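Local structure of MoaF-like domain-containing protein (Burkholderia vietnamiensis, 5HAL) at residues Gly29-Asn34 / Ala46-Pro51; Tyr71-Gln76 / His85-Ala90; Ser94-Thr99 / His106-Ser111. The protein is of unknown function, possibly a beta-lactamase, and folds as a closed calycin-like beta-barrel that may hold a small ligand. All blocks are in the same frame, centred on the assembly; numbering follows the deposited sequence.

Contact 1: Gly29-Asn34 / Ala46-Pro51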
ATOM      1  N   GLY A  29       9.589  -6.192 -10.069  1.00 55.64           N
ATOM      2  CA  GLY A  29       8.792  -7.400 -10.109  1.00 51.48           C
ATOM      3  C   GLY A  29       7.378  -7.281  -9.588  1.00 52.21           C
ATOM      4  O   GLY A  29       6.714  -8.309  -9.416  1.00 56.58           O
ATOM      5  N   LEU A  30       6.885  -6.069  -9.338  1.00 45.43           N
ATOM      6  CA  LEU A  30       5.549  -5.919  -8.775  1.00 39.99           C
ATOM      7  C   LEU A  30       5.005  -4.534  -9.098  1.00 42.68           C
ATOM      8  O   LEU A  30       5.663  -3.525  -8.825  1.00 41.87           O
ATOM      9  CB  LEU A  30       5.573  -6.146  -7.253  1.00 40.17           C
ATOM     10  CG  LEU A  30       4.290  -5.818  -6.488  1.00 41.31           C
ATOM     11  CD1 LEU A  30       3.145  -6.597  -7.055  1.00 38.26           C
ATOM     12  CD2 LEU A  30       4.456  -6.115  -4.999  1.00 45.30           C
ATOM     13  N   THR A  31       3.813  -4.496  -9.688  1.00 44.19           N
ATOM     14  CA  THR A  31       3.047  -3.269  -9.865  1.00 43.92           C
ATOM     15  C   THR A  31       1.670  -3.482  -9.265  1.00 42.68           C
ATOM     16  O   THR A  31       1.053  -4.531  -9.470  1.00 45.43           O
ATOM     17  CB  THR A  31       2.914  -2.876 -11.335  1.00 42.73           C
ATOM     18  OG1 THR A  31       4.213  -2.655 -11.889  1.00 49.08           O
ATOM     19  CG2 THR A  31       2.083  -1.600 -11.483  1.00 43.96           C
ATOM     20  N   ALA A  32       1.194  -2.495  -8.512  1.00 39.87           N
ATOM     21  CA  ALA A  32      -0.106  -2.617  -7.874  1.00 35.33           C
ATOM     22  C   ALA A  32      -0.786  -1.259  -7.828  1.00 38.75           C
ATOM     23  O   ALA A  32      -0.144  -0.208  -7.921  1.00 38.66           O
ATOM     24  CB  ALA A  32       0.009  -3.195  -6.461  1.00 30.79           C
ATOM     25  N   LEU A  33      -2.103  -1.303  -7.689  1.00 36.64           N
ATOM     26  CA  LEU A  33      -2.918  -0.131  -7.421  1.00 35.28           C
ATOM     27  C   LEU A  33      -3.360  -0.202  -5.966  1.00 32.25           C
ATOM     28  O   LEU A  33      -3.791  -1.265  -5.508  1.00 32.29           O
ATOM     29  CB  LEU A  33      -4.133  -0.083  -8.360  1.00 31.22           C
ATOM     30  CG  LEU A  33      -3.886   0.058  -9.861  1.00 33.31           C
ATOM     31  CD1 LEU A  33      -5.176  -0.183 -10.670  1.00 37.87           C
ATOM     32  CD2 LEU A  33      -3.377   1.452 -10.156  1.00 37.22           C
ATOM     33  N   ASN A  34      -3.218   0.909  -5.225  1.00 28.29           N
ATOM     34  CA  ASN A  34      -3.757   1.019  -3.867  1.00 25.98           C
ATOM     35  C   ASN A  34      -4.860   2.080  -3.913  1.00 27.75           C
ATOM     36  O   ASN A  34      -4.575   3.264  -4.133  1.00 25.34           O
ATOM     37  CB  ASN A  34      -2.690   1.402  -2.827  1.00 24.84           C
ATOM     38  CG  ASN A  34      -1.488   0.434  -2.763  1.00 28.84           C
ATOM     39  OD1 ASN A  34      -0.420   0.815  -2.274  1.00 27.37           O
ATOM     40  ND2 ASN A  34      -1.654  -0.795  -3.239  1.00 25.91           N
ATOM     41  N   ALA A  46      -5.155  -3.935  -6.282  1.00 36.50           N
ATOM     42  CA  ALA A  46      -5.146  -4.792  -7.459  1.00 43.61           C
ATOM     43  C   ALA A  46      -3.704  -4.925  -7.923  1.00 39.62           C
ATOM     44  O   ALA A  46      -3.051  -3.922  -8.218  1.00 46.92           O
ATOM     45  CB  ALA A  46      -6.030  -4.227  -8.578  1.00 35.35           C
ATOM     46  N   ILE A  47      -3.204  -6.151  -7.958  1.00 42.59           N
ATOM     47  CA  ILE A  47      -1.870  -6.418  -8.482  1.00 45.45           C
ATOM     48  C   ILE A  47      -1.971  -6.541  -9.997  1.00 49.36           C
ATOM     49  O   ILE A  47      -2.650  -7.432 -10.514  1.00 52.56           O
ATOM     50  CB  ILE A  47      -1.285  -7.689  -7.855  1.00 43.75           C
ATOM     51  CG1 ILE A  47      -1.250  -7.534  -6.333  1.00 44.45           C
ATOM     52  CG2 ILE A  47       0.106  -7.988  -8.427  1.00 43.36           C
ATOM     53  CD1 ILE A  47      -0.660  -8.728  -5.620  1.00 55.87           C
ATOM     54  N   THR A  48      -1.310  -5.635 -10.713  1.00 48.11           N
ATOM     55  CA  THR A  48      -1.443  -5.554 -12.158  1.00 52.25           C
ATOM     56  C   THR A  48      -0.211  -6.036 -12.907  1.00 60.24           C
ATOM     57  O   THR A  48      -0.222  -6.045 -14.142  1.00 69.02           O
ATOM     58  CB  THR A  48      -1.762  -4.114 -12.588  1.00 54.69           C
ATOM     59  OG1 THR A  48      -0.625  -3.277 -12.344  1.00 59.84           O
ATOM     60  CG2 THR A  48      -2.966  -3.568 -11.819  1.00 45.25           C
ATOM     61  N   ASP A  49       0.848  -6.435 -12.206  1.00 59.45           N
ATOM     62  CA  ASP A  49       2.053  -6.885 -12.887  1.00 62.53           C
ATOM     63  C   ASP A  49       2.866  -7.767 -11.946  1.00 59.21           C
ATOM     64  O   ASP A  49       2.877  -7.561 -10.731  1.00 61.70           O
ATOM     65  CB  ASP A  49       2.884  -5.694 -13.381  1.00 68.19           C
ATOM     66  CG  ASP A  49       3.713  -6.022 -14.607  1.00 87.89           C
ATOM     67  OD1 ASP A  49       3.498  -7.095 -15.215  1.00 92.89           O
ATOM     68  OD2 ASP A  49       4.575  -5.194 -14.971  1.00 95.42           O
ATOM     69  N   GLY A  50       3.537  -8.755 -12.520  1.00 63.07           N
ATOM     70  CA  GLY A  50       4.327  -9.672 -11.737  1.00 61.49           C
ATOM     71  C   GLY A  50       3.624 -11.000 -11.567  1.00 60.93           C
ATOM     72  O   GLY A  50       2.535 -11.222 -12.099  1.00 67.82           O
ATOM     73  N   PRO A  51       4.231 -11.912 -10.801  1.00 65.61           N
ATOM     74  CA  PRO A  51       3.691 -13.275 -10.714  1.00 68.06           C
ATOM     75  C   PRO A  51       2.339 -13.363 -10.032  1.00 69.53           C
ATOM     76  O   PRO A  51       1.677 -14.399 -10.155  1.00 74.25           O
ATOM     77  CB  PRO A  51       4.764 -14.022  -9.913  1.00 73.59           C
ATOM     78  CG  PRO A  51       5.404 -12.964  -9.085  1.00 73.65           C
ATOM     79  CD  PRO A  51       5.424 -11.737  -9.955  1.00 74.85           C
TER

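Contact 2: Tyr71-Gln76 / His85-Ala90. With EDO (1,2-ethanediol), chain B.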
ATOM      1  N   TYR A  71       3.725   8.846   5.108  1.00 29.75           N
ATOM      2  CA  TYR A  71       2.896   8.110   6.053  1.00 28.72           C
ATOM      3  C   TYR A  71       3.331   6.655   6.145  1.00 31.25           C
ATOM      4  O   TYR A  71       3.682   6.034   5.137  1.00 29.91           O
ATOM      5  CB  TYR A  71       1.396   8.184   5.645  1.00 27.48           C
ATOM      6  CG  TYR A  71       0.949   9.610   5.485  1.00 30.38           C
ATOM      7  CD1 TYR A  71       1.023  10.247   4.255  1.00 32.84           C
ATOM      8  CD2 TYR A  71       0.518  10.345   6.581  1.00 33.17           C
ATOM      9  CE1 TYR A  71       0.659  11.583   4.122  1.00 37.82           C
ATOM     10  CE2 TYR A  71       0.143  11.671   6.456  1.00 35.38           C
ATOM     11  CZ  TYR A  71       0.221  12.282   5.225  1.00 36.77           C
ATOM     12  OH  TYR A  71      -0.147  13.592   5.094  1.00 49.97           O
ATOM     13  N   ALA A  72       3.293   6.115   7.363  1.00 30.46           N
ATOM     14  CA  ALA A  72       3.374   4.675   7.592  1.00 29.08           C
ATOM     15  C   ALA A  72       1.966   4.078   7.485  1.00 31.48           C
ATOM     16  O   ALA A  72       1.079   4.381   8.294  1.00 33.01           O
ATOM     17  CB  ALA A  72       4.002   4.387   8.954  1.00 22.57           C
ATOM     18  N   ILE A  73       1.760   3.236   6.481  1.00 25.14           N
ATOM     19  CA  ILE A  73       0.472   2.609   6.194  1.00 22.83           C
ATOM     20  C   ILE A  73       0.657   1.104   6.355  1.00 26.97           C
ATOM     21  O   ILE A  73       1.559   0.520   5.737  1.00 26.95           O
ATOM     22  CB  ILE A  73      -0.005   2.978   4.779  1.00 23.64           C
ATOM     23  CG1 ILE A  73       0.009   4.508   4.619  1.00 25.28           C
ATOM     24  CG2 ILE A  73      -1.394   2.390   4.476  1.00 21.62           C
ATOM     25  CD1 ILE A  73      -0.281   4.991   3.210  1.00 25.28           C
ATOM     26  N   ALA A  74      -0.167   0.475   7.198  1.00 25.52           N
ATOM     27  CA  ALA A  74       0.027  -0.939   7.524  1.00 24.82           C
ATOM     28  C   ALA A  74      -1.300  -1.675   7.543  1.00 23.32           C
ATOM     29  O   ALA A  74      -2.340  -1.116   7.884  1.00 22.89           O
ATOM     30  CB  ALA A  74       0.729  -1.145   8.888  1.00 18.11           C
ATOM     31  N   TRP A  75      -1.253  -2.948   7.176  1.00 26.40           N
ATOM     32  CA  TRP A  75      -2.453  -3.770   7.185  1.00 26.08           C
ATOM     33  C   TRP A  75      -2.045  -5.237   7.202  1.00 24.58           C
ATOM     34  O   TRP A  75      -0.888  -5.590   6.958  1.00 22.23           O
ATOM     35  CB  TRP A  75      -3.340  -3.470   5.978  1.00 22.87           C
ATOM     36  CG  TRP A  75      -2.750  -3.865   4.643  1.00 23.73           C
ATOM     37  CD1 TRP A  75      -2.782  -5.108   4.067  1.00 24.93           C
ATOM     38  CD2 TRP A  75      -2.074  -3.005   3.708  1.00 23.33           C
ATOM     39  NE1 TRP A  75      -2.169  -5.072   2.837  1.00 25.55           N
ATOM     40  CE2 TRP A  75      -1.733  -3.793   2.590  1.00 24.80           C
ATOM     41  CE3 TRP A  75      -1.732  -1.639   3.707  1.00 23.80           C
ATOM     42  CZ2 TRP A  75      -1.059  -3.268   1.484  1.00 27.92           C
ATOM     43  CZ3 TRP A  75      -1.068  -1.116   2.613  1.00 24.28           C
ATOM     44  CH2 TRP A  75      -0.739  -1.932   1.509  1.00 28.92           C
ATOM     45  N   GLN A  76      -3.020  -6.090   7.487  1.00 24.99           N
ATOM     46  CA  GLN A  76      -2.832  -7.527   7.450  1.00 23.92           C
ATOM     47  C   GLN A  76      -3.892  -8.119   6.534  1.00 26.16           C
ATOM     48  O   GLN A  76      -5.073  -7.788   6.649  1.00 28.41           O
ATOM     49  CB  GLN A  76      -2.922  -8.120   8.853  1.00 23.60           C
ATOM     50  CG  GLN A  76      -2.709  -9.611   8.933  1.00 23.46           C
ATOM     51  CD  GLN A  76      -2.436 -10.045  10.371  1.00 27.19           C
ATOM     52  OE1 GLN A  76      -2.993  -9.477  11.323  1.00 26.26           O
ATOM     53  NE2 GLN A  76      -1.551 -11.025  10.538  1.00 25.77           N
ATOM     54  N   HIS A  85       3.857  -0.098   4.486  1.00 22.01           N
ATOM     55  CA  HIS A  85       4.302   0.905   3.523  1.00 20.36           C
ATOM     56  C   HIS A  85       4.847   2.125   4.248  1.00 29.84           C
ATOM     57  O   HIS A  85       4.259   2.582   5.229  1.00 27.62           O
ATOM     58  CB  HIS A  85       3.152   1.403   2.646  1.00 21.06           C
ATOM     59  CG  HIS A  85       2.822   0.530   1.484  1.00 25.40           C
ATOM     60  ND1 HIS A  85       2.303   1.040   0.310  1.00 25.20           N
ATOM     61  CD2 HIS A  85       2.885  -0.814   1.323  1.00 24.14           C
ATOM     62  CE1 HIS A  85       2.085   0.044  -0.533  1.00 26.97           C
ATOM     63  NE2 HIS A  85       2.433  -1.088   0.057  1.00 25.21           N
ATOM     64  N   ILE A  86       5.924   2.701   3.715  1.00 28.06           N
ATOM     65  CA  ILE A  86       6.291   4.082   4.011  1.00 27.91           C
ATOM     66  C   ILE A  86       6.157   4.823   2.694  1.00 28.50           C
ATOM     67  O   ILE A  86       7.019   4.715   1.814  1.00 28.07           O
ATOM     68  CB  ILE A  86       7.697   4.217   4.598  1.00 29.99           C
ATOM     69  CG1 ILE A  86       7.790   3.351   5.850  1.00 29.22           C
ATOM     70  CG2 ILE A  86       7.988   5.674   4.938  1.00 26.51           C
ATOM     71  CD1 ILE A  86       9.167   3.088   6.273  1.00 37.15           C
ATOM     72  N   ASP A  87       5.057   5.544   2.541  1.00 26.08           N
ATOM     73  CA  ASP A  87       4.671   6.135   1.270  1.00 27.13           C
ATOM     74  C   ASP A  87       4.776   7.648   1.382  1.00 30.56           C
ATOM     75  O   ASP A  87       4.108   8.262   2.219  1.00 34.51           O
ATOM     76  CB  ASP A  87       3.258   5.699   0.881  1.00 24.95           C
ATOM     77  CG  ASP A  87       3.208   4.250   0.421  1.00 29.03           C
ATOM     78  OD1 ASP A  87       4.291   3.652   0.278  1.00 27.98           O
ATOM     79  OD2 ASP A  87       2.102   3.709   0.192  1.00 25.80           O
ATOM     80  N   ASP A  88       5.625   8.234   0.543  1.00 33.31           N
ATOM     81  CA  ASP A  88       5.872   9.670   0.506  1.00 34.56           C
ATOM     82  C   ASP A  88       5.148  10.205  -0.723  1.00 35.75           C
ATOM     83  O   ASP A  88       5.584   9.969  -1.856  1.00 38.26           O
ATOM     84  CB  ASP A  88       7.379   9.926   0.460  1.00 39.08           C
ATOM     85  CG  ASP A  88       7.754  11.407   0.365  1.00 41.53           C
ATOM     86  OD1 ASP A  88       6.926  12.255  -0.014  1.00 38.82           O
ATOM     87  OD2 ASP A  88       8.926  11.709   0.659  1.00 44.90           O
ATOM     88  N   PHE A  89       4.033  10.913  -0.497  1.00 33.80           N
ATOM     89  CA  PHE A  89       3.174  11.349  -1.588  1.00 38.40           C
ATOM     90  C   PHE A  89       3.668  12.610  -2.275  1.00 45.01           C
ATOM     91  O   PHE A  89       3.123  12.971  -3.323  1.00 45.20           O
ATOM     92  CB  PHE A  89       1.744  11.559  -1.079  1.00 32.25           C
ATOM     93  CG  PHE A  89       1.073  10.284  -0.665  1.00 33.48           C
ATOM     94  CD1 PHE A  89       0.212   9.632  -1.527  1.00 31.23           C
ATOM     95  CD2 PHE A  89       1.351   9.707   0.565  1.00 30.72           C
ATOM     96  CE1 PHE A  89      -0.392   8.445  -1.158  1.00 32.91           C
ATOM     97  CE2 PHE A  89       0.750   8.526   0.944  1.00 35.37           C
ATOM     98  CZ  PHE A  89      -0.123   7.888   0.072  1.00 32.33           C
ATOM     99  N   ALA A  90       4.670  13.291  -1.721  1.00 48.64           N
ATOM    100  CA  ALA A  90       5.236  14.445  -2.414  1.00 51.97           C
ATOM    101  C   ALA A  90       6.369  14.028  -3.344  1.00 53.23           C
ATOM    102  O   ALA A  90       6.409  14.442  -4.506  1.00 54.53           O
ATOM    103  CB  ALA A  90       5.733  15.484  -1.407  1.00 48.48           C
TER
HETATM  104  C1  EDO B 201       2.933  -4.913  -0.796  1.00 63.28           C
HETATM  105  O1  EDO B 201       2.636  -3.592  -1.281  1.00 51.30           O
HETATM  106  C2  EDO B 201       1.993  -5.928  -1.436  1.00 64.84           C
HETATM  107  O2  EDO B 201       2.414  -7.270  -1.162  1.00 65.11           O

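Contact 3: Ser94-Thr99 / His106-Ser111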
ATOM      1  N   SER A  94       7.597   4.819  -2.580  1.00 32.97           N
ATOM      2  CA  SER A  94       6.970   3.833  -1.710  1.00 30.78           C
ATOM      3  C   SER A  94       8.024   2.816  -1.287  1.00 34.28           C
ATOM      4  O   SER A  94       8.657   2.176  -2.133  1.00 33.29           O
ATOM      5  CB  SER A  94       5.795   3.143  -2.412  1.00 28.12           C
ATOM      6  OG  SER A  94       5.284   2.073  -1.620  1.00 30.07           O
ATOM      7  N   ARG A  95       8.215   2.669   0.018  1.00 33.61           N
ATOM      8  CA  ARG A  95       9.105   1.657   0.570  1.00 28.15           C
ATOM      9  C   ARG A  95       8.270   0.664   1.367  1.00 34.53           C
ATOM     10  O   ARG A  95       7.516   1.061   2.264  1.00 31.40           O
ATOM     11  CB  ARG A  95      10.179   2.296   1.447  1.00 34.72           C
ATOM     12  CG  ARG A  95      11.179   1.293   1.971  1.00 52.63           C
ATOM     13  CD  ARG A  95      12.300   1.965   2.761  1.00 60.35           C
ATOM     14  NE  ARG A  95      13.051   2.942   1.977  1.00 67.48           N
ATOM     15  CZ  ARG A  95      13.967   2.621   1.072  1.00 62.62           C
ATOM     16  NH1 ARG A  95      14.231   1.343   0.827  1.00 57.58           N
ATOM     17  NH2 ARG A  95      14.611   3.573   0.412  1.00 60.43           N
ATOM     18  N   THR A  96       8.391  -0.622   1.039  1.00 33.39           N
ATOM     19  CA  THR A  96       7.486  -1.623   1.584  1.00 29.11           C
ATOM     20  C   THR A  96       8.245  -2.770   2.231  1.00 30.03           C
ATOM     21  O   THR A  96       9.317  -3.182   1.779  1.00 28.02           O
ATOM     22  CB  THR A  96       6.535  -2.197   0.509  1.00 30.41           C
ATOM     23  OG1 THR A  96       7.283  -2.955  -0.445  1.00 35.84           O
ATOM     24  CG2 THR A  96       5.833  -1.083  -0.210  1.00 32.87           C
ATOM     25  N   PHE A  97       7.639  -3.286   3.290  1.00 25.03           N
ATOM     26  CA  PHE A  97       8.091  -4.460   4.014  1.00 26.22           C
ATOM     27  C   PHE A  97       6.904  -5.401   4.078  1.00 28.88           C
ATOM     28  O   PHE A  97       5.830  -5.012   4.543  1.00 30.60           O
ATOM     29  CB  PHE A  97       8.564  -4.077   5.419  1.00 23.19           C
ATOM     30  CG  PHE A  97       9.604  -2.982   5.423  1.00 27.19           C
ATOM     31  CD1 PHE A  97      10.951  -3.297   5.437  1.00 23.05           C
ATOM     32  CD2 PHE A  97       9.230  -1.641   5.396  1.00 30.07           C
ATOM     33  CE1 PHE A  97      11.936  -2.283   5.431  1.00 26.28           C
ATOM     34  CE2 PHE A  97      10.198  -0.629   5.387  1.00 28.10           C
ATOM     35  CZ  PHE A  97      11.559  -0.962   5.411  1.00 24.12           C
ATOM     36  N   PHE A  98       7.088  -6.627   3.608  1.00 23.39           N
ATOM     37  CA  PHE A  98       5.980  -7.550   3.395  1.00 27.53           C
ATOM     38  C   PHE A  98       6.389  -8.894   3.984  1.00 25.80           C
ATOM     39  O   PHE A  98       7.428  -9.450   3.613  1.00 25.38           O
ATOM     40  CB  PHE A  98       5.641  -7.621   1.888  1.00 30.59           C
ATOM     41  CG  PHE A  98       4.824  -8.814   1.471  1.00 41.64           C
ATOM     42  CD1 PHE A  98       5.308  -9.698   0.513  1.00 51.52           C
ATOM     43  CD2 PHE A  98       3.549  -9.033   1.995  1.00 52.01           C
ATOM     44  CE1 PHE A  98       4.542 -10.807   0.103  1.00 56.72           C
ATOM     45  CE2 PHE A  98       2.778 -10.136   1.591  1.00 51.62           C
ATOM     46  CZ  PHE A  98       3.275 -11.025   0.651  1.00 48.49           C
ATOM     47  N   THR A  99       5.619  -9.375   4.953  1.00 23.95           N
ATOM     48  CA  THR A  99       5.835 -10.692   5.543  1.00 26.36           C
ATOM     49  C   THR A  99       4.715 -11.581   5.023  1.00 27.87           C
ATOM     50  O   THR A  99       3.551 -11.389   5.388  1.00 26.11           O
ATOM     51  CB  THR A  99       5.834 -10.645   7.073  1.00 21.50           C
ATOM     52  OG1 THR A  99       6.799  -9.690   7.544  1.00 23.48           O
ATOM     53  CG2 THR A  99       6.173 -12.025   7.642  1.00 21.05           C
ATOM     54  N   HIS A 106      10.019  -9.736   2.655  1.00 25.90           N
ATOM     55  CA  HIS A 106      10.366  -9.091   1.399  1.00 27.70           C
ATOM     56  C   HIS A 106      10.425  -7.584   1.584  1.00 26.82           C
ATOM     57  O   HIS A 106       9.499  -6.983   2.138  1.00 27.35           O
ATOM     58  CB  HIS A 106       9.351  -9.439   0.304  1.00 32.51           C
ATOM     59  CG  HIS A 106       9.318 -10.894  -0.034  1.00 41.13           C
ATOM     60  ND1 HIS A 106       8.206 -11.679   0.169  1.00 41.26           N
ATOM     61  CD2 HIS A 106      10.278 -11.717  -0.522  1.00 41.57           C
ATOM     62  CE1 HIS A 106       8.475 -12.919  -0.202  1.00 40.07           C
ATOM     63  NE2 HIS A 106       9.729 -12.969  -0.617  1.00 43.03           N
ATOM     64  N   ARG A 107      11.510  -6.983   1.120  1.00 27.90           N
ATOM     65  CA  ARG A 107      11.673  -5.540   1.116  1.00 29.76           C
ATOM     66  C   ARG A 107      11.694  -5.072  -0.324  1.00 29.74           C
ATOM     67  O   ARG A 107      12.422  -5.632  -1.149  1.00 34.58           O
ATOM     68  CB  ARG A 107      12.970  -5.127   1.812  1.00 35.33           C
ATOM     69  CG  ARG A 107      13.113  -5.664   3.209  1.00 41.56           C
ATOM     70  CD  ARG A 107      14.558  -5.970   3.435  1.00 48.37           C
ATOM     71  NE  ARG A 107      14.992  -5.705   4.791  1.00 43.32           N
ATOM     72  CZ  ARG A 107      15.284  -6.653   5.668  1.00 39.57           C
ATOM     73  NH1 ARG A 107      15.174  -7.931   5.324  1.00 36.56           N
ATOM     74  NH2 ARG A 107      15.700  -6.317   6.881  1.00 31.63           N
ATOM     75  N   LEU A 108      10.887  -4.063  -0.624  1.00 30.03           N
ATOM     76  CA  LEU A 108      10.850  -3.479  -1.955  1.00 33.69           C
ATOM     77  C   LEU A 108      10.757  -1.973  -1.805  1.00 34.74           C
ATOM     78  O   LEU A 108      10.213  -1.468  -0.824  1.00 36.93           O
ATOM     79  CB  LEU A 108       9.653  -3.984  -2.776  1.00 37.47           C
ATOM     80  CG  LEU A 108       9.585  -5.440  -3.231  1.00 40.20           C
ATOM     81  CD1 LEU A 108       8.228  -5.713  -3.865  1.00 35.76           C
ATOM     82  CD2 LEU A 108      10.715  -5.744  -4.217  1.00 39.13           C
ATOM     83  N   ASP A 109      11.293  -1.253  -2.775  1.00 35.46           N
ATOM     84  CA  ASP A 109      11.039   0.174  -2.803  1.00 40.51           C
ATOM     85  C   ASP A 109      10.869   0.609  -4.250  1.00 36.88           C
ATOM     86  O   ASP A 109      11.535   0.084  -5.145  1.00 38.83           O
ATOM     87  CB  ASP A 109      12.149   0.944  -2.090  1.00 47.03           C
ATOM     88  CG  ASP A 109      13.282   1.245  -2.982  1.00 63.93           C
ATOM     89  OD1 ASP A 109      14.033   0.302  -3.299  1.00 78.95           O
ATOM     90  OD2 ASP A 109      13.420   2.424  -3.372  1.00 69.04           O
ATOM     91  N   GLY A 110       9.944   1.528  -4.482  1.00 35.71           N
ATOM     92  CA  GLY A 110       9.695   1.981  -5.828  1.00 38.30           C
ATOM     93  C   GLY A 110       8.986   3.306  -5.873  1.00 37.39           C
ATOM     94  O   GLY A 110       9.063   4.108  -4.942  1.00 40.14           O
ATOM     95  N   SER A 111       8.304   3.532  -6.990  1.00 35.87           N
ATOM     96  CA  SER A 111       7.611   4.775  -7.250  1.00 34.76           C
ATOM     97  C   SER A 111       6.168   4.692  -6.771  1.00 40.97           C
ATOM     98  O   SER A 111       5.605   3.611  -6.591  1.00 30.89           O
ATOM     99  CB  SER A 111       7.637   5.095  -8.741  1.00 39.35           C
ATOM    100  OG  SER A 111       7.003   4.053  -9.457  1.00 44.44           O
TER

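Contact 1: Gly29-Asn34 / Ala46-Pro51
The carbonyl O of T31 takes N-H groups from two consecutive residues of the facing strand. T48 N lies 2.9 Å from T31 O and makes the sounder bond. D49 N is 3.3 Å from the same T31 O, and this second bond is weak, bent to 132° at the hydrogen. With T48 and D49 both facing T31, the feature is a classic beta bulge. It shifts the antiparallel pairing by one residue between A32-I47 and T31-D49. Within the bulge, T31 N also reaches D49 O, but at 3.4 Å this bond is weak. On its other side the hairpin is regular: L33 N bonds A46 O at 2.8 Å, and A46 N bonds L33 O in return.

The side chain of T31 packs against the bulge. Its CG2 touches T48 OG1 at 3.3 Å, and its CB meets D49 CB at 3.5 Å. T48 OG1 stands between its own backbone N and carbonyl carbon (chi1 68°), which turns it to T31 CG2. L30 and I47 cross at about a right angle, with L30 CD1 3.6 Å from I47 CG2.

Strand 30-36 is flanked on its other edge by strand 22-27. There A32 bonds V25 through the backbone, N34 bonds F23, and T31 packs on E24 and R26. Beyond strand 42-49, I47 makes backbone bonds to G54 and A55, just ahead of strand 56-67.

Contact 2: Tyr71-Gln76 / His85-Ala90
The imidazole of H85 has W75 over one face. W75 CH2 lies 3.5 Å above the ring plane, offset toward the rim, and its nearest ring atom is H85 NE2 at 3.6 Å. The two planes are 50° apart, an oblique meeting. Two polar groups meet the edge of the same imidazole. D87 OD2 sits in the ring plane at ND1, and the 1,2-ethanediol oxygen O1 lies near that plane at NE2. A second flat pair is Y71 and F89. F89 CE2 comes up at the edge of the Y71 ring, 3.7 Å from Y71 CD1, with the planes 60° apart. F18 meets both rings, and F23 meets F89 edge-to-face. I73 CD1 reaches the edge of F89 near CZ.

The backbones pair as a regular antiparallel hairpin. H85 N to I73 O is the shortest of the four backbone bonds, at 2.7 Å, and I73 N returns to H85 O. Y71 and D87 form the next such pair.

H85 ND1 donates to D87 OD2 over 2.7 Å, on the syn side of the carboxylate. The bond is nearly straight at 164°. S94 OG bonds D87 OD1, consistent with a second-shell role in holding the carboxylate that orients the imidazole. H85 NE2 is then presented to the diol, with O1 at 2.8 Å; either could be the donor. This chemistry is consistent with a pocket that can receive a hydroxyl-bearing ligand, although the diol itself probably came from the crystallisation liquor.

Contact 3: Ser94-Thr99 / His106-Ser111
R95 and D109 face each other as a non-hydrogen-bonded pair in an antiparallel beta hairpin of the barrel, and their side chains run side by side in the same direction. R95 CB starts on the face of the sheet that also carries D109, F97 and R107. CG passes 4.0 Å from L108 O. The chain bends at chi3 (-59°), which sets NE to one side. CZ then lies 4.0 Å from D109 CB. NH1 is closer, 3.6 Å from D109 CB, which sits over one face of the guanidinium. NH2 comes within 4.1 Å of D109 OD2. That oxygen lies well out of the guanidinium plane and no N-H points at it, so this is no salt bridge, and any attraction is probably only that of nearby opposite charges.

Next along this face, F97 CD1 touches R107 CG at 3.9 Å. F98 and H106 lie on the other face with their rings rim to rim. S94 and G110, T96 and L108, and F98 and H106 each exchange two backbone hydrogen bonds.

L108 O is gripped twice by T96. T96 N donates to it over 2.7 Å, nearly straight. T96 OG1, placed between its backbone N and carbonyl carbon (chi1 67°), adds a weak bond to the same L108 O at 3.3 Å.

In the fold
All three contacts are hairpins of one eight-stranded antiparallel barrel. Contacts 2 and 3 are adjacent, their centres 10 Å apart, because strands 82-88 and 93-99 are neighbours. I86 N lies 2.7 Å from R95 O, a probable backbone bond. H85 CD2 packs on T96 CG2 at 3.3 Å. Contact 1 is 16 Å from contact 2 between centres, yet N34 OD1 comes within 3.1 Å of H85 CE1. Contacts 1 and 3 are 12 Å apart between centres, and L30 CD2 meets L108 CD1 at 4.0 Å. The side chains of L30 and F98 are each about 4 Å from the 1,2-ethanediol that H85 bonds, so all three contacts may border one pocket.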